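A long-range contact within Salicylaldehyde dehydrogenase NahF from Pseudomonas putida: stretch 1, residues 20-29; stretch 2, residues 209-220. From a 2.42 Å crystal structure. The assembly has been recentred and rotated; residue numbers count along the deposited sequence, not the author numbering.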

# COMPACT_ATOMS: atom_id res chain seq x y z
N THR A 20 -4.40 -30.79 -17.79
CA THR A 20 -4.20 -29.34 -17.78
C THR A 20 -2.73 -28.94 -17.95
O THR A 20 -1.84 -29.53 -17.34
CB THR A 20 -4.77 -28.76 -16.46
OG1 THR A 20 -6.14 -28.41 -16.66
CG2 THR A 20 -3.99 -27.53 -16.01
N LYS A 21 -2.48 -27.93 -18.78
CA LYS A 21 -1.11 -27.48 -19.04
C LYS A 21 -0.82 -26.09 -18.47
O LYS A 21 -1.67 -25.48 -17.82
CB LYS A 21 -0.82 -27.48 -20.54
CG LYS A 21 -0.75 -28.87 -21.17
CD LYS A 21 -0.17 -28.83 -22.58
CE LYS A 21 0.03 -30.22 -23.14
NZ LYS A 21 0.82 -30.20 -24.41
N LEU A 22 0.40 -25.60 -18.70
CA LEU A 22 0.77 -24.22 -18.40
C LEU A 22 0.38 -23.33 -19.58
O LEU A 22 0.16 -23.83 -20.68
CB LEU A 22 2.28 -24.11 -18.16
CG LEU A 22 2.83 -24.19 -16.73
CD1 LEU A 22 1.95 -25.02 -15.81
CD2 LEU A 22 4.27 -24.73 -16.76
N PHE A 23 0.30 -22.02 -19.35
CA PHE A 23 -0.03 -21.10 -20.44
C PHE A 23 0.91 -19.89 -20.50
O PHE A 23 0.89 -19.04 -19.62
CB PHE A 23 -1.48 -20.64 -20.30
CG PHE A 23 -1.96 -19.82 -21.46
CD1 PHE A 23 -2.31 -20.42 -22.66
CD2 PHE A 23 -2.08 -18.44 -21.34
CE1 PHE A 23 -2.77 -19.67 -23.73
CE2 PHE A 23 -2.54 -17.68 -22.40
CZ PHE A 23 -2.89 -18.29 -23.60
N ILE A 24 1.72 -19.84 -21.55
CA ILE A 24 2.64 -18.73 -21.77
C ILE A 24 2.65 -18.31 -23.25
O ILE A 24 2.80 -19.16 -24.13
CB ILE A 24 4.08 -19.08 -21.36
CG1 ILE A 24 4.13 -19.48 -19.88
CG2 ILE A 24 5.01 -17.92 -21.62
CD1 ILE A 24 5.52 -19.78 -19.38
N ASN A 25 2.49 -17.01 -23.50
CA ASN A 25 2.50 -16.46 -24.86
C ASN A 25 1.49 -17.10 -25.82
O ASN A 25 1.86 -17.51 -26.92
CB ASN A 25 3.90 -16.56 -25.47
CG ASN A 25 4.66 -15.25 -25.38
OD1 ASN A 25 4.07 -14.17 -25.47
ND2 ASN A 25 5.98 -15.34 -25.22
N ASN A 26 0.23 -17.16 -25.41
CA ASN A 26 -0.83 -17.75 -26.22
C ASN A 26 -0.53 -19.20 -26.60
O ASN A 26 -0.99 -19.69 -27.63
CB ASN A 26 -1.11 -16.90 -27.47
CG ASN A 26 -2.09 -15.78 -27.21
OD1 ASN A 26 -2.54 -15.57 -26.08
ND2 ASN A 26 -2.44 -15.04 -28.26
N ALA A 27 0.25 -19.87 -25.75
CA ALA A 27 0.60 -21.27 -26.00
C ALA A 27 0.41 -22.12 -24.75
O ALA A 27 0.91 -21.79 -23.68
CB ALA A 27 2.04 -21.37 -26.50
N TRP A 28 -0.32 -23.22 -24.90
CA TRP A 28 -0.45 -24.19 -23.83
C TRP A 28 0.70 -25.20 -23.91
O TRP A 28 0.90 -25.84 -24.94
CB TRP A 28 -1.80 -24.89 -23.89
CG TRP A 28 -2.94 -23.98 -23.53
CD1 TRP A 28 -3.76 -23.30 -24.40
CD2 TRP A 28 -3.40 -23.66 -22.21
NE1 TRP A 28 -4.69 -22.58 -23.70
CE2 TRP A 28 -4.49 -22.78 -22.36
CE3 TRP A 28 -2.99 -24.02 -20.93
CZ2 TRP A 28 -5.18 -22.26 -21.26
CZ3 TRP A 28 -3.67 -23.50 -19.84
CH2 TRP A 28 -4.75 -22.63 -20.02
N ILE A 29 1.45 -25.32 -22.82
CA ILE A 29 2.71 -26.07 -22.82
C ILE A 29 2.92 -26.88 -21.55
O ILE A 29 2.32 -26.60 -20.51
CB ILE A 29 3.91 -25.11 -22.95
CG1 ILE A 29 3.84 -24.04 -21.87
CG2 ILE A 29 3.95 -24.47 -24.32
CD1 ILE A 29 5.02 -23.11 -21.87
N GLY A 209 -9.63 -13.09 -27.07
CA GLY A 209 -8.70 -12.53 -28.03
C GLY A 209 -7.63 -11.62 -27.47
O GLY A 209 -7.09 -10.78 -28.18
N LEU A 210 -7.31 -11.80 -26.19
CA LEU A 210 -6.25 -11.03 -25.55
C LEU A 210 -4.92 -11.29 -26.24
O LEU A 210 -4.60 -12.43 -26.57
CB LEU A 210 -6.14 -11.37 -24.06
CG LEU A 210 -6.91 -10.50 -23.06
CD1 LEU A 210 -6.50 -9.04 -23.20
CD2 LEU A 210 -8.42 -10.65 -23.22
N PRO A 211 -4.14 -10.22 -26.48
CA PRO A 211 -2.83 -10.34 -27.12
C PRO A 211 -1.91 -11.32 -26.38
O PRO A 211 -2.04 -11.50 -25.17
CB PRO A 211 -2.27 -8.92 -27.04
CG PRO A 211 -3.50 -8.05 -27.02
CD PRO A 211 -4.53 -8.82 -26.25
N ALA A 212 -1.01 -11.95 -27.11
CA ALA A 212 -0.12 -12.94 -26.52
C ALA A 212 0.75 -12.33 -25.43
O ALA A 212 1.34 -11.26 -25.62
CB ALA A 212 0.74 -13.60 -27.59
N GLY A 213 0.83 -13.01 -24.29
CA GLY A 213 1.73 -12.61 -23.22
C GLY A 213 1.10 -11.63 -22.25
O GLY A 213 1.72 -11.24 -21.26
N VAL A 214 -0.13 -11.23 -22.53
CA VAL A 214 -0.83 -10.33 -21.63
C VAL A 214 -1.28 -11.07 -20.37
O VAL A 214 -1.23 -10.54 -19.27
CB VAL A 214 -2.00 -9.62 -22.32
CG1 VAL A 214 -2.68 -8.67 -21.37
CG2 VAL A 214 -1.50 -8.85 -23.53
N LEU A 215 -1.71 -12.32 -20.55
CA LEU A 215 -2.01 -13.20 -19.42
C LEU A 215 -1.22 -14.50 -19.52
O LEU A 215 -1.28 -15.20 -20.52
CB LEU A 215 -3.51 -13.52 -19.36
CG LEU A 215 -3.93 -14.51 -18.26
CD1 LEU A 215 -3.68 -13.93 -16.88
CD2 LEU A 215 -5.39 -14.90 -18.42
N ASN A 216 -0.48 -14.81 -18.46
CA ASN A 216 0.33 -16.02 -18.42
C ASN A 216 0.00 -16.82 -17.16
O ASN A 216 -0.06 -16.27 -16.06
CB ASN A 216 1.81 -15.66 -18.49
CG ASN A 216 2.16 -14.84 -19.72
OD1 ASN A 216 2.55 -15.39 -20.75
ND2 ASN A 216 2.01 -13.52 -19.63
N TYR A 217 -0.20 -18.12 -17.32
CA TYR A 217 -0.76 -18.95 -16.26
C TYR A 217 0.21 -20.00 -15.75
O TYR A 217 0.81 -20.74 -16.52
CB TYR A 217 -2.06 -19.61 -16.75
CG TYR A 217 -2.61 -20.71 -15.87
CD1 TYR A 217 -2.88 -21.97 -16.38
CD2 TYR A 217 -2.88 -20.48 -14.52
CE1 TYR A 217 -3.39 -22.98 -15.58
CE2 TYR A 217 -3.39 -21.49 -13.71
CZ TYR A 217 -3.65 -22.74 -14.25
OH TYR A 217 -4.16 -23.74 -13.45
N LEU A 218 0.36 -20.06 -14.43
CA LEU A 218 1.24 -21.02 -13.80
C LEU A 218 0.52 -21.74 -12.67
O LEU A 218 -0.27 -21.15 -11.93
CB LEU A 218 2.47 -20.32 -13.21
CG LEU A 218 3.42 -19.61 -14.16
CD1 LEU A 218 4.33 -18.72 -13.35
CD2 LEU A 218 4.22 -20.61 -14.96
N ASN A 219 0.79 -23.04 -12.56
CA ASN A 219 0.32 -23.82 -11.42
C ASN A 219 1.38 -24.83 -11.04
O ASN A 219 2.24 -25.18 -11.86
CB ASN A 219 -1.00 -24.51 -11.75
CG ASN A 219 -1.93 -24.58 -10.56
OD1 ASN A 219 -1.47 -24.63 -9.41
ND2 ASN A 219 -3.24 -24.57 -10.81
N SER A 220 1.34 -25.29 -9.80
CA SER A 220 2.35 -26.23 -9.33
C SER A 220 1.88 -27.02 -8.11
O SER A 220 0.89 -26.68 -7.47
CB SER A 220 3.64 -25.50 -8.97
OG SER A 220 3.43 -24.59 -7.90
O HOH W 1 -2.88 -13.43 -23.44
O HOH W 2 -0.50 -15.30 -23.18
O HOH W 3 -4.66 -14.89 -24.59
O HOH W 4 -5.43 -14.16 -28.67

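Residues 20-29 form a hairpin whose first strand lies beside strand 215-218; the strand directions differ by 154°, so the pairing is antiparallel, and 614 Å² is buried in total. Thr20 and Lys21 contribute little: the Lys21 CA-to-CB bond points away, and the backbone atom Lys21 O lies 3.8 Å from Tyr217 CE1. Leu22 has its CA-to-CB bond sideways, yet its end comes nearer, Leu22 CD1 lying 4.0 Å from Asn219 O, while Leu22 CG makes an apolar contact with Leu218 CD2 at 4.2 Å, suited to two buried leucines.

Phe23 provides the single beta bridge. Phe23 N donates to Tyr217 O at 3.1 Å and 175°, and Tyr217 N returns a bond to Phe23 O at 2.7 Å and 162°. Asn216 CA adds a CA-H...O contact to the same Phe23 O at 3.3 Å. Paired residues place their side chains on the same side of a sheet, and here CB of Phe23 lies 3.7 Å from CB of Tyr217. With chi1 at t, the Phe23 ring brings its edge to Leu215, Phe23 CE2 lying 3.4 Å from Leu215 O.

Past Ile24 the backbone pairing gives way to a side chain: Asn25 N donates to Asn216 OD1 (3.2 Å, 162°). The Asn216 amide is anchored at its other end by a weak bond from Asn216 ND2 to Gly213 O (2.8 Å). Gly213, in the type II turn from Pro211 to Val214, has positive phi; an ideal CB there would sit 2.9 Å from Asn25 OD1, a clash.

Asn25 and Asn26 both have positive phi, a conformation asparagine tolerates well. Water bridges the neighbouring gap: water 2 accepts from Asn26 N (3.0 Å) and Gly213 N (2.9 Å) and donates to Leu215 O (2.8 Å). Ala27 makes no contact, but Trp28 reaches across: Trp28 CZ3 lies at the edge of the Tyr217 ring, 3.9 Å from Tyr217 CD1.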